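Local coordinates for protein ORF 37 (Human herpesvirus 8 type M, PDB 3FHD) that acts as an endonuclease and exonuclease on double- and single-stranded DNA, processing branched or non-linear viral DNA intermediates to promote production of packaged unit-length linear genomes, at residues 77-82 / 493-499; 235-239 / 478-482. One frame throughout, in Å; residues are numbered along the deposited sequence.

Contact 1 (77-82 / 493-499); sequences IQPSMP and IKWDFSY
Two segments, 77-82 and 493-499, extended over 77-81 and 495-496, run with end-to-end directions 51° apart; the nearest CA pairs are Gln-78 to Lys-494 (4.7 Å), Pro-79 to Trp-495 (5.2 Å) and Ser-80 to Asp-496 (4.9 Å). Lys-494 centres an inverse gamma turn. Just one direct hydrogen bond joins the backbones, Asp-496 N to Pro-79 O (2.8 Å, nearly straight); CA-H...O contacts accompany it, from Trp-495 CA to Pro-79 O (3.4 Å) and from Ser-80 CA to Asp-496 O (3.5 Å). Three waters bridge the segments: one from Ile-77 O (2.9 Å) to Lys-494 N (3.0 Å), one from Gln-78 O (2.5 Å) to Asp-496 OD2 (2.8 Å), one touching Met-81 O (2.7 Å), Asp-496 O (3.0 Å) and Ser-80 OG (3.1 Å). The contact pairs the linker between helices 66-72 and 83-100 with the C-terminal tail, where Asp-496 (chi1 t) forms an Asx turn: its OD1 accepts from Ser-498 N (3.0 Å) and Ser-498 OG (2.7 Å). In the apolar seam, Pro-79 CG meets Ile-493 CG2 (3.9 Å); Met-81 CG (chi1 to chi3 all m) touches Trp-495 CZ3 (4.2 Å) and the edge of Phe-497 at CE1 (4.4 Å); past its cis peptide bond, Pro-82 CD meets CD2 of Tyr-499 (chi1 t) at 3.6 Å. Lys-494 NZ hydrogen-bonds to the carbonyls of Cys-72 and Gln-74.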
loop_
_atom_site.group_PDB
_atom_site.type_symbol
_atom_site.label_atom_id
_atom_site.label_comp_id
_atom_site.label_asym_id
_atom_site.label_seq_id
_atom_site.Cartn_x
_atom_site.Cartn_y
_atom_site.Cartn_z
ATOM N N ILE A 77 32.531 13.198 4.729
ATOM C CA ILE A 77 31.164 12.701 4.863
ATOM C C ILE A 77 30.500 12.481 3.501
ATOM O O ILE A 77 30.237 13.426 2.750
ATOM C CB ILE A 77 30.329 13.603 5.815
ATOM C CG1 ILE A 77 30.978 13.672 7.219
ATOM C CG2 ILE A 77 28.853 13.156 5.873
ATOM C CD1 ILE A 77 31.180 12.308 7.944
ATOM N N GLN A 78 30.242 11.209 3.193
ATOM C CA GLN A 78 29.522 10.817 1.984
ATOM C C GLN A 78 28.378 9.825 2.342
ATOM O O GLN A 78 28.544 8.604 2.270
ATOM C CB GLN A 78 30.508 10.245 0.955
ATOM C CG GLN A 78 31.589 11.275 0.524
ATOM C CD GLN A 78 32.930 10.664 0.107
ATOM O OE1 GLN A 78 33.092 9.440 0.026
ATOM N NE2 GLN A 78 33.899 11.528 -0.156
ATOM N N PRO A 79 27.218 10.362 2.764
ATOM C CA PRO A 79 26.105 9.559 3.292
ATOM C C PRO A 79 25.538 8.518 2.313
ATOM O O PRO A 79 25.393 8.773 1.107
ATOM C CB PRO A 79 25.048 10.613 3.647
ATOM C CG PRO A 79 25.806 11.840 3.843
ATOM C CD PRO A 79 26.895 11.795 2.802
ATOM N N SER A 80 25.233 7.349 2.863
ATOM C CA SER A 80 24.778 6.191 2.115
ATOM C C SER A 80 23.329 5.830 2.521
ATOM O O SER A 80 22.924 6.100 3.655
ATOM C CB SER A 80 25.710 5.026 2.461
ATOM O OG SER A 80 25.285 3.821 1.877
ATOM N N MET A 81 22.570 5.232 1.599
ATOM C CA MET A 81 21.303 4.573 1.924
ATOM C C MET A 81 21.489 3.045 1.933
ATOM O O MET A 81 22.211 2.507 1.070
ATOM C CB MET A 81 20.207 4.983 0.943
ATOM C CG MET A 81 19.905 6.489 0.944
ATOM S SD MET A 81 18.969 7.113 2.384
ATOM C CE MET A 81 17.310 6.599 1.915
ATOM N N PRO A 82 20.843 2.340 2.882
ATOM C CA PRO A 82 19.794 2.843 3.781
ATOM C C PRO A 82 20.254 3.522 5.092
ATOM O O PRO A 82 19.395 3.882 5.902
ATOM C CB PRO A 82 19.030 1.575 4.101
ATOM C CG PRO A 82 20.138 0.524 4.183
ATOM C CD PRO A 82 21.124 0.907 3.129
ATOM N N ILE A 493 24.524 17.334 -0.462
ATOM C CA ILE A 493 24.832 16.028 0.138
ATOM C C ILE A 493 25.668 15.158 -0.804
ATOM O O ILE A 493 25.246 14.851 -1.933
ATOM C CB ILE A 493 23.524 15.237 0.582
ATOM C CG1 ILE A 493 22.757 15.984 1.676
ATOM C CG2 ILE A 493 23.885 13.818 1.098
ATOM C CD1 ILE A 493 21.485 15.237 2.207
ATOM N N LYS A 494 26.841 14.729 -0.338
ATOM C CA LYS A 494 27.699 13.877 -1.150
ATOM C C LYS A 494 27.266 12.415 -1.130
ATOM O O LYS A 494 28.002 11.557 -0.646
ATOM C CB LYS A 494 29.169 14.027 -0.740
ATOM C CG LYS A 494 29.727 15.427 -0.963
ATOM C CD LYS A 494 31.236 15.500 -0.672
ATOM C CE LYS A 494 31.539 15.727 0.818
ATOM N NZ LYS A 494 30.996 17.028 1.342
ATOM N N TRP A 495 26.071 12.149 -1.672
ATOM C CA TRP A 495 25.457 10.820 -1.662
ATOM C C TRP A 495 26.434 9.772 -2.197
ATOM O O TRP A 495 27.070 9.992 -3.250
ATOM C CB TRP A 495 24.206 10.790 -2.553
ATOM C CG TRP A 495 23.112 11.719 -2.155
ATOM C CD1 TRP A 495 22.815 12.934 -2.706
ATOM C CD2 TRP A 495 22.138 11.491 -1.137
ATOM N NE1 TRP A 495 21.705 13.479 -2.101
ATOM C CE2 TRP A 495 21.274 12.621 -1.122
ATOM C CE3 TRP A 495 21.902 10.432 -0.235
ATOM C CZ2 TRP A 495 20.203 12.736 -0.233
ATOM C CZ3 TRP A 495 20.819 10.545 0.663
ATOM C CH2 TRP A 495 19.986 11.687 0.652
ATOM N N ASP A 496 26.557 8.664 -1.463
ATOM C CA ASP A 496 27.309 7.497 -1.902
ATOM C C ASP A 496 26.277 6.412 -2.154
ATOM O O ASP A 496 25.766 5.800 -1.215
ATOM C CB ASP A 496 28.360 7.082 -0.846
ATOM C CG ASP A 496 29.151 5.821 -1.241
ATOM O OD1 ASP A 496 28.637 4.991 -2.014
ATOM O OD2 ASP A 496 30.304 5.653 -0.783
ATOM N N PHE A 497 25.936 6.204 -3.426
ATOM C CA PHE A 497 24.881 5.259 -3.780
ATOM C C PHE A 497 25.427 3.857 -4.175
ATOM O O PHE A 497 24.678 3.007 -4.690
ATOM C CB PHE A 497 23.982 5.847 -4.887
ATOM C CG PHE A 497 23.091 6.997 -4.433
ATOM C CD1 PHE A 497 22.357 6.921 -3.241
ATOM C CD2 PHE A 497 22.956 8.138 -5.231
ATOM C CE1 PHE A 497 21.513 7.979 -2.842
ATOM C CE2 PHE A 497 22.124 9.189 -4.852
ATOM C CZ PHE A 497 21.401 9.113 -3.660
ATOM N N SER A 498 26.722 3.625 -3.913
ATOM C CA SER A 498 27.344 2.290 -4.055
ATOM C C SER A 498 26.472 1.174 -3.476
ATOM O O SER A 498 26.131 0.217 -4.181
ATOM C CB SER A 498 28.731 2.242 -3.392
ATOM O OG SER A 498 29.583 3.249 -3.911
ATOM N N TYR A 499 26.099 1.308 -2.203
ATOM C CA TYR A 499 25.323 0.265 -1.526
ATOM C C TYR A 499 23.929 0.114 -2.125
ATOM O O TYR A 499 23.419 -1.003 -2.257
ATOM C CB TYR A 499 25.229 0.506 -0.003
ATOM C CG TYR A 499 24.726 -0.714 0.750
ATOM C CD1 TYR A 499 25.617 -1.718 1.167
ATOM C CD2 TYR A 499 23.369 -0.888 1.013
ATOM C CE1 TYR A 499 25.163 -2.862 1.843
ATOM C CE2 TYR A 499 22.897 -2.024 1.687
ATOM C CZ TYR A 499 23.803 -3.004 2.102
ATOM O OH TYR A 499 23.348 -4.118 2.769
HETATM O O HOH W 1 28.014 15.177 2.345
HETATM O O HOH W 2 30.121 6.761 1.813
HETATM O O HOH W 3 23.903 3.488 -0.825
#

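Contact 2 (235-239 / 478-482); sequences NGIFG and AANFW
An Asx turn leading into a short strand packs here against one side of the long helix 468-489, in the buried interior of the chain. Asn-235, with chi1 p, turns its OD1 back onto the following backbone, accepting from Ile-237 N (2.9 Å) and Phe-238 N (3.3 Å). Gly-236 takes a positive phi (67°) between them, and the chain then straightens into Phe-238 and Gly-239. Segment 478-482, within that helix, is regular, with Trp-482 N bonded to Ala-478 O (2.9 Å). The backbones stay well apart, Ile-237 CA to Trp-482 CA being the nearest pair at 7.3 Å, so the side chains of Ile-237 and Phe-238 make the interface, and it is apolar. Ile-237 (chi1 p, chi2 t) points toward the helix. Its CG2 lies over the face of the Trp-482 indole, 3.6 Å from the centroid of the six-membered ring and 9° off its normal, a CH-pi contact, while its CD1 reaches Ala-479 CB at 3.7 Å. Phe-238 (chi1 m) meets Ala-478 CB with its ring edge (CE1, 3.7 Å), and its CZ lies 4.3 Å from Ala-479 CB. Trp-482 (chi1 t) is held from beyond by a hydrogen bond from NE1 to the carbonyl of Gly-163. Ile-237 and Gly-239 bond through their backbones to Ile-165, and Phe-238 to Ser-232, so strand 238-240 is the middle of a small three-stranded mixed sheet. The helix thus packs on this sheet and on the turn that leads into its central strand, with Ala-478 meeting a phenylalanine edge and a tryptophan face receiving an isoleucine.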
loop_
_atom_site.group_PDB
_atom_site.type_symbol
_atom_site.label_atom_id
_atom_site.label_comp_id
_atom_site.label_asym_id
_atom_site.label_seq_id
_atom_site.Cartn_x
_atom_site.Cartn_y
_atom_site.Cartn_z
ATOM N N ASN A 235 17.146 -0.887 1.299
ATOM C CA ASN A 235 17.484 0.389 0.610
ATOM C C ASN A 235 17.001 1.686 1.269
ATOM O O ASN A 235 17.601 2.753 1.073
ATOM C CB ASN A 235 17.060 0.327 -0.869
ATOM C CG ASN A 235 15.594 -0.020 -1.046
ATOM O OD1 ASN A 235 14.713 0.725 -0.621
ATOM N ND2 ASN A 235 15.330 -1.165 -1.678
ATOM N N GLY A 236 15.924 1.608 2.040
ATOM C CA GLY A 236 15.338 2.794 2.659
ATOM C C GLY A 236 14.711 3.826 1.706
ATOM O O GLY A 236 14.396 4.924 2.139
ATOM N N ILE A 237 14.495 3.468 0.433
ATOM C CA ILE A 237 13.869 4.396 -0.548
ATOM C C ILE A 237 12.458 3.984 -0.961
ATOM O O ILE A 237 11.675 4.806 -1.449
ATOM C CB ILE A 237 14.772 4.652 -1.788
ATOM C CG1 ILE A 237 14.766 3.454 -2.753
ATOM C CG2 ILE A 237 16.183 4.947 -1.369
ATOM C CD1 ILE A 237 15.387 3.788 -4.124
ATOM N N PHE A 238 12.132 2.710 -0.738
ATOM C CA PHE A 238 10.794 2.186 -1.030
ATOM C C PHE A 238 10.059 1.791 0.269
ATOM O O PHE A 238 10.676 1.485 1.290
ATOM C CB PHE A 238 10.817 0.947 -1.916
ATOM C CG PHE A 238 11.431 1.139 -3.268
ATOM C CD1 PHE A 238 10.790 1.932 -4.222
ATOM C CD2 PHE A 238 12.637 0.455 -3.623
ATOM C CE1 PHE A 238 11.342 2.089 -5.519
ATOM C CE2 PHE A 238 13.192 0.605 -4.928
ATOM C CZ PHE A 238 12.549 1.438 -5.851
ATOM N N GLY A 239 8.725 1.787 0.202
ATOM C CA GLY A 239 7.913 1.307 1.309
ATOM C C GLY A 239 6.458 1.180 0.897
ATOM O O GLY A 239 6.012 1.823 -0.069
ATOM N N ALA A 478 12.831 3.091 -11.029
ATOM C CA ALA A 478 12.326 3.882 -9.903
ATOM C C ALA A 478 13.461 4.296 -8.962
ATOM O O ALA A 478 13.474 5.419 -8.479
ATOM C CB ALA A 478 11.232 3.087 -9.129
ATOM N N ALA A 479 14.431 3.397 -8.707
ATOM C CA ALA A 479 15.555 3.738 -7.820
ATOM C C ALA A 479 16.463 4.805 -8.444
ATOM O O ALA A 479 16.979 5.673 -7.730
ATOM C CB ALA A 479 16.366 2.518 -7.461
ATOM N N ASN A 480 16.684 4.714 -9.755
ATOM C CA ASN A 480 17.428 5.738 -10.494
ATOM C C ASN A 480 16.745 7.106 -10.379
ATOM O O ASN A 480 17.415 8.100 -10.145
ATOM C CB ASN A 480 17.607 5.334 -11.964
ATOM C CG ASN A 480 18.859 4.497 -12.188
ATOM O OD1 ASN A 480 19.611 4.199 -11.246
ATOM N ND2 ASN A 480 19.106 4.141 -13.442
ATOM N N PHE A 481 15.415 7.139 -10.520
ATOM C CA PHE A 481 14.656 8.382 -10.404
ATOM C C PHE A 481 14.745 8.913 -8.951
ATOM O O PHE A 481 14.927 10.098 -8.770
ATOM C CB PHE A 481 13.198 8.192 -10.863
ATOM C CG PHE A 481 12.282 9.374 -10.582
ATOM C CD1 PHE A 481 12.523 10.630 -11.146
ATOM C CD2 PHE A 481 11.162 9.197 -9.785
ATOM C CE1 PHE A 481 11.653 11.733 -10.876
ATOM C CE2 PHE A 481 10.298 10.234 -9.506
ATOM C CZ PHE A 481 10.536 11.532 -10.066
ATOM N N TRP A 482 14.636 8.038 -7.943
ATOM C CA TRP A 482 14.889 8.445 -6.543
ATOM C C TRP A 482 16.275 9.128 -6.362
ATOM O O TRP A 482 16.388 10.194 -5.740
ATOM C CB TRP A 482 14.729 7.264 -5.573
ATOM C CG TRP A 482 14.634 7.715 -4.135
ATOM C CD1 TRP A 482 13.485 7.920 -3.425
ATOM C CD2 TRP A 482 15.717 8.073 -3.261
ATOM N NE1 TRP A 482 13.785 8.348 -2.145
ATOM C CE2 TRP A 482 15.144 8.423 -2.006
ATOM C CE3 TRP A 482 17.111 8.091 -3.399
ATOM C CZ2 TRP A 482 15.912 8.842 -0.921
ATOM C CZ3 TRP A 482 17.889 8.471 -2.304
ATOM C CH2 TRP A 482 17.283 8.847 -1.077
#

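Overall arrangement
After its first helices the chain runs through 77-82, the linker ahead of helix 83-100, then passes through 235-239, on the small three-stranded sheet, and the larger mixed sheet with its magnesium site before returning along helix 468-489. There 478-482 closes the inner loop, contact 2; soon afterwards the tail at 493-499 closes the outer one, contact 1. The two are therefore nested, not crossed. Their centres lie 13 Å apart and they touch: Met-81 CE is 3.4 Å from Gly-236 O, and Phe-497 CE1 3.7 Å from Trp-482 CZ3. Together they join the N-terminal helical region, the small sheet and the C-terminal helices, away from the metal.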